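Long-range contacts in alpha-glucosidase (PDB 5HQ4), which probably binds and hydrolyses carbohydrates as a calcium-containing family 97 glycoside hydrolase: residues Gln384-Tyr389 / Asn434-Ile439; Asn450-Glu455 / Ser525-Ala530. One frame throughout, in Å; residues are numbered along the deposited sequence.

Interaction 1 of 2, residues Gln384-Tyr389 / Asn434-Ile439. With CA (calcium ion), chain G.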
# COMPACT_ATOMS: atom_id res chain seq x y z
N GLN A 384 -7.98 1.49 17.02
CA GLN A 384 -7.76 1.47 15.58
C GLN A 384 -9.05 1.90 14.90
O GLN A 384 -10.14 1.53 15.35
CB GLN A 384 -7.35 0.06 15.10
CG GLN A 384 -5.99 -0.40 15.65
CD GLN A 384 -5.57 -1.80 15.19
OE1 GLN A 384 -6.37 -2.57 14.63
NE2 GLN A 384 -4.31 -2.15 15.45
N VAL A 385 -8.93 2.70 13.84
CA VAL A 385 -10.09 3.18 13.09
C VAL A 385 -9.84 2.97 11.60
O VAL A 385 -8.77 3.31 11.10
CB VAL A 385 -10.39 4.67 13.38
CG1 VAL A 385 -11.51 5.20 12.46
CG2 VAL A 385 -10.75 4.87 14.86
N LYS A 386 -10.81 2.37 10.91
CA LYS A 386 -10.82 2.27 9.46
C LYS A 386 -11.59 3.47 8.91
O LYS A 386 -12.73 3.70 9.31
CB LYS A 386 -11.45 0.95 9.02
CG LYS A 386 -11.70 0.80 7.52
CD LYS A 386 -12.40 -0.54 7.24
CE LYS A 386 -12.90 -0.60 5.80
NZ LYS A 386 -13.55 -1.89 5.48
N THR A 387 -10.96 4.25 8.04
CA THR A 387 -11.61 5.40 7.43
C THR A 387 -11.94 5.08 5.98
O THR A 387 -11.46 4.10 5.41
CB THR A 387 -10.73 6.66 7.52
OG1 THR A 387 -9.48 6.43 6.85
CG2 THR A 387 -10.48 7.03 8.97
N GLY A 388 -12.80 5.90 5.39
CA GLY A 388 -13.27 5.64 4.04
C GLY A 388 -13.66 6.92 3.34
O GLY A 388 -14.16 7.86 3.96
N TYR A 389 -13.43 6.95 2.03
CA TYR A 389 -13.68 8.15 1.22
C TYR A 389 -14.31 7.74 -0.11
O TYR A 389 -13.82 8.06 -1.19
CB TYR A 389 -12.38 8.93 1.00
CG TYR A 389 -11.72 9.37 2.29
CD1 TYR A 389 -10.95 8.48 3.05
CD2 TYR A 389 -11.88 10.67 2.77
CE1 TYR A 389 -10.38 8.87 4.24
CE2 TYR A 389 -11.28 11.07 3.98
CZ TYR A 389 -10.53 10.16 4.70
OH TYR A 389 -9.94 10.52 5.89
N ASN A 434 -6.38 3.02 9.42
CA ASN A 434 -6.41 2.15 8.25
C ASN A 434 -7.27 2.86 7.20
O ASN A 434 -8.49 2.92 7.35
CB ASN A 434 -6.98 0.78 8.66
CG ASN A 434 -7.43 -0.07 7.49
OD1 ASN A 434 -7.06 0.16 6.34
ND2 ASN A 434 -8.23 -1.09 7.79
N THR A 435 -6.64 3.43 6.17
CA THR A 435 -7.32 4.34 5.24
C THR A 435 -7.78 3.59 3.99
O THR A 435 -6.95 3.13 3.21
CB THR A 435 -6.41 5.49 4.82
OG1 THR A 435 -5.81 6.09 5.98
CG2 THR A 435 -7.21 6.56 4.06
N HIS A 436 -9.09 3.51 3.78
CA HIS A 436 -9.61 3.06 2.49
C HIS A 436 -9.92 4.27 1.62
O HIS A 436 -10.15 5.37 2.12
CB HIS A 436 -10.83 2.15 2.69
CG HIS A 436 -10.44 0.78 3.18
ND1 HIS A 436 -10.98 -0.38 2.68
CD2 HIS A 436 -9.51 0.39 4.09
CE1 HIS A 436 -10.42 -1.42 3.27
NE2 HIS A 436 -9.52 -0.98 4.13
N GLU A 437 -9.89 4.06 0.30
CA GLU A 437 -9.86 5.14 -0.68
C GLU A 437 -8.82 6.19 -0.26
O GLU A 437 -9.16 7.35 -0.02
CB GLU A 437 -11.23 5.76 -0.87
CG GLU A 437 -12.28 4.73 -1.32
CD GLU A 437 -12.73 3.82 -0.16
OE1 GLU A 437 -13.00 4.34 0.93
OE2 GLU A 437 -12.77 2.58 -0.33
N PRO A 438 -7.55 5.79 -0.15
CA PRO A 438 -6.53 6.66 0.43
C PRO A 438 -5.75 7.42 -0.62
O PRO A 438 -6.01 7.27 -1.82
CB PRO A 438 -5.60 5.65 1.10
CG PRO A 438 -5.54 4.56 0.04
CD PRO A 438 -6.99 4.49 -0.52
N ILE A 439 -4.79 8.23 -0.18
CA ILE A 439 -3.61 8.53 -1.00
C ILE A 439 -2.72 7.29 -1.00
O ILE A 439 -2.65 6.55 -0.01
CB ILE A 439 -2.86 9.76 -0.44
CG1 ILE A 439 -1.63 10.08 -1.28
CG2 ILE A 439 -2.42 9.52 1.02
CD1 ILE A 439 -1.96 10.63 -2.67
CA CA G . -12.84 0.41 -1.24
O HOH W 1 -13.17 -0.04 1.09
O HOH W 2 -14.33 1.12 -2.96
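Lys-386 reaches His-436 because its CG stands anti to the backbone N (chi1 172°) and the rest of its chain runs out straight, while the imidazole of His-436 is swung back beside its own backbone N (chi1 -75°). The result is a CH-pi contact: CE of Lys-386 lies 3.6 Å from the ring centroid of His-436, 8° off the normal, so the methylene sits squarely over one face. Beyond it the ammonium goes on to a salt bridge with Glu-311. On the same side of the sheet the side chain of Asn-434 runs alongside that of Lys-386, and its ND2 bonds to Asp-489, which also accepts from NE2 of His-436.

The backbones pair in parallel, Lys-386 opposite Asn-434 and Thr-387 opposite Thr-435. Asn-434 N donates to Val-385 O (2.9 Å), Thr-387 N to Asn-434 O, and His-436 N to Thr-387 O. Past the strand ends a side chain takes over: the backbone N of Tyr-389 gives a bond of 2.9 Å to OE1 of Glu-437, on that oxygen's anti lone pair. The other oxygen of Glu-437, OE2, binds the calcium at 2.4 Å. With one oxygen on the metal and the other on an amide, the carboxylate should be held against rotation. Water 1, a calcium ligand, lies 2.7 Å from ND1 of His-436. Beside these, the edge of the Tyr-389 ring meets the carbonyl of His-436, with CD1 3.3 Å from that O.

These are adjacent strands of the parallel sheet of a TIM-barrel-type domain, and the calcium lies at their C-terminal ends. Strand 352-358 flanks 384-388, strand 451-454 flanks 432-435, and helices 363-379 and 413-428 pack over the Thr-387 and Tyr-389 side.

Interaction 2 of 2, residues Asn450-Glu455 / Ser525-Ala530. With CA (calcium ion), chain G.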
# COMPACT_ATOMS: atom_id res chain seq x y z
N ASN A 450 1.55 5.30 13.44
CA ASN A 450 0.15 4.92 13.61
C ASN A 450 -0.60 4.88 12.29
O ASN A 450 -1.78 4.49 12.27
CB ASN A 450 -0.56 5.88 14.59
CG ASN A 450 -0.76 7.26 14.01
OD1 ASN A 450 0.13 7.81 13.37
ND2 ASN A 450 -1.95 7.82 14.21
N TRP A 451 0.04 5.23 11.17
CA TRP A 451 -0.58 5.07 9.85
C TRP A 451 -0.26 3.66 9.38
O TRP A 451 0.67 3.41 8.62
CB TRP A 451 -0.07 6.13 8.86
CG TRP A 451 -1.08 6.43 7.76
CD1 TRP A 451 -2.20 5.72 7.47
CD2 TRP A 451 -1.07 7.55 6.87
NE1 TRP A 451 -2.90 6.32 6.44
CE2 TRP A 451 -2.22 7.45 6.06
CE3 TRP A 451 -0.20 8.64 6.69
CZ2 TRP A 451 -2.52 8.38 5.06
CZ3 TRP A 451 -0.51 9.57 5.70
CH2 TRP A 451 -1.66 9.44 4.91
N ILE A 452 -1.06 2.70 9.85
CA ILE A 452 -0.59 1.32 9.83
C ILE A 452 -0.83 0.64 8.49
O ILE A 452 -0.01 -0.19 8.07
CB ILE A 452 -1.21 0.51 10.99
CG1 ILE A 452 -2.73 0.61 11.00
CG2 ILE A 452 -0.62 1.00 12.29
CD1 ILE A 452 -3.38 -0.26 12.08
N THR A 453 -1.90 0.98 7.77
CA THR A 453 -2.17 0.30 6.51
C THR A 453 -3.19 1.12 5.72
O THR A 453 -3.70 2.14 6.19
CB THR A 453 -2.65 -1.14 6.77
OG1 THR A 453 -2.59 -1.89 5.54
CG2 THR A 453 -4.07 -1.15 7.34
N ARG A 454 -3.46 0.68 4.49
CA ARG A 454 -4.45 1.34 3.64
C ARG A 454 -4.89 0.36 2.56
O ARG A 454 -4.30 -0.70 2.37
CB ARG A 454 -3.90 2.63 3.01
CG ARG A 454 -2.94 2.40 1.83
CD ARG A 454 -2.08 3.66 1.58
NE ARG A 454 -1.29 3.97 2.77
CZ ARG A 454 -0.97 5.20 3.18
NH1 ARG A 454 -1.37 6.28 2.51
NH2 ARG A 454 -0.24 5.35 4.29
N GLU A 455 -5.93 0.76 1.83
CA GLU A 455 -6.37 -0.04 0.70
C GLU A 455 -5.72 0.50 -0.57
O GLU A 455 -4.56 0.18 -0.85
CB GLU A 455 -7.90 -0.03 0.63
CG GLU A 455 -8.50 -1.05 -0.32
CD GLU A 455 -10.01 -1.06 -0.22
OE1 GLU A 455 -10.62 -0.01 -0.48
OE2 GLU A 455 -10.58 -2.11 0.17
N SER A 525 0.67 -6.74 5.75
CA SER A 525 -0.03 -5.67 6.47
C SER A 525 0.14 -5.90 7.96
O SER A 525 0.07 -7.06 8.40
CB SER A 525 -1.51 -5.62 6.09
OG SER A 525 -2.18 -4.56 6.75
N PRO A 526 0.37 -4.85 8.77
CA PRO A 526 0.48 -5.07 10.22
C PRO A 526 -0.83 -5.51 10.84
O PRO A 526 -0.82 -6.12 11.92
CB PRO A 526 0.92 -3.70 10.76
CG PRO A 526 0.40 -2.73 9.75
CD PRO A 526 0.52 -3.43 8.42
N ILE A 527 -1.96 -5.22 10.21
CA ILE A 527 -3.24 -5.79 10.63
C ILE A 527 -3.79 -6.59 9.46
O ILE A 527 -3.77 -6.13 8.32
CB ILE A 527 -4.25 -4.74 11.11
CG1 ILE A 527 -4.48 -3.66 10.05
CG2 ILE A 527 -3.78 -4.14 12.44
CD1 ILE A 527 -5.68 -2.72 10.38
N GLN A 528 -4.24 -7.80 9.75
CA GLN A 528 -4.76 -8.71 8.74
C GLN A 528 -6.15 -9.12 9.18
O GLN A 528 -6.33 -9.56 10.31
CB GLN A 528 -3.87 -9.94 8.58
CG GLN A 528 -2.46 -9.67 8.00
CD GLN A 528 -2.46 -9.50 6.49
OE1 GLN A 528 -3.49 -9.19 5.88
NE2 GLN A 528 -1.30 -9.70 5.88
N MET A 529 -7.12 -8.97 8.29
CA MET A 529 -8.47 -9.40 8.60
C MET A 529 -8.62 -10.88 8.26
O MET A 529 -8.03 -11.38 7.29
CB MET A 529 -9.49 -8.57 7.81
CG MET A 529 -10.91 -8.71 8.34
SD MET A 529 -12.03 -7.68 7.37
CE MET A 529 -13.43 -7.63 8.49
N ALA A 530 -9.38 -11.58 9.08
CA ALA A 530 -10.03 -12.82 8.65
C ALA A 530 -11.42 -12.38 8.20
O ALA A 530 -12.30 -12.14 9.02
CB ALA A 530 -10.06 -13.85 9.77
CA CA G . -12.84 0.41 -1.24
O HOH W 2 -14.33 1.12 -2.96
O HOH W 1 -13.17 -0.04 1.09
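Ile-452 and Ile-527 set their side chains at about a right angle, meeting through their terminal methyls, with CD1 of Ile-452 3.8 Å from CD1 of Ile-527. Thr-453 comes to the same isoleucine obliquely: its CG2 lies 3.7 Å from CG1 of Ile-527, so the ethyl arm of Ile-527 touches both neighbours. Thr-453 divides its branches between two tasks. Its OG1 stands anti to the backbone N (chi1 -166°) and faces Ser-525, whereas the methyl goes to the apolar side.

The polar link is a relay of two bonds. OG1 of Thr-453 donates to OG of Ser-525 at 3.0 Å, and that hydroxyl in turn donates to the carbonyl O of Ile-527, 2.7 Å from OG, the donor tilted 22° from the carbonyl plane. The second bond spans Pro-526 within 525-530, while the first crosses to Thr-453. With an alanine in place of Ser-525, the Thr-453 hydroxyl is likely to lose its acceptor and the Ile-527 carbonyl this donor.

Pro-526 packs its ring against Ile-452, CG resting 3.8 Å from CB. The same CG lies 3.1 Å from the carbonyl O of Ile-452, a buried oxygen that has no hydrogen-bond partner in the model.

Backbone separation agrees with side-chain packing rather than strand pairing, since the nearest CA atoms, of Thr-453 and Ser-525, are 6.3 Å apart. In the parallel sheet, strands 451-454 and 527-529 occupy the two outermost positions, and the meeting of their side chains is consistent with the point where the barrel closes in a TIM-barrel fold. Strand 432-435 lies beside the first and strand 264-269 beside the second, with Asn-434 touching both Thr-453 and Ile-527.

Interactions 1 and 2 have centres about 10 Å apart and follow in series along the chain, the first closing at Ile-439 before the second opens at Asn-450. Both belong to the parallel sheet of the TIM-barrel-type domain, where strands 432-435 and 451-454 are neighbours. Two probable hydrogen bonds connect them directly: Thr-435 O to Glu-455 N, 2.9 Å, and Ile-439 O to Arg-454 NH1, 2.8 Å. Interaction 1 pairs adjacent strands, whereas interaction 2 joins the sheet's outermost ones. Each includes a segment that carries a calcium ligand, Glu-437 in 434-439 and Glu-455 in 450-455, while Glu-154 and Glu-461 complete the protein's share, so the metal ties successive strand ends together.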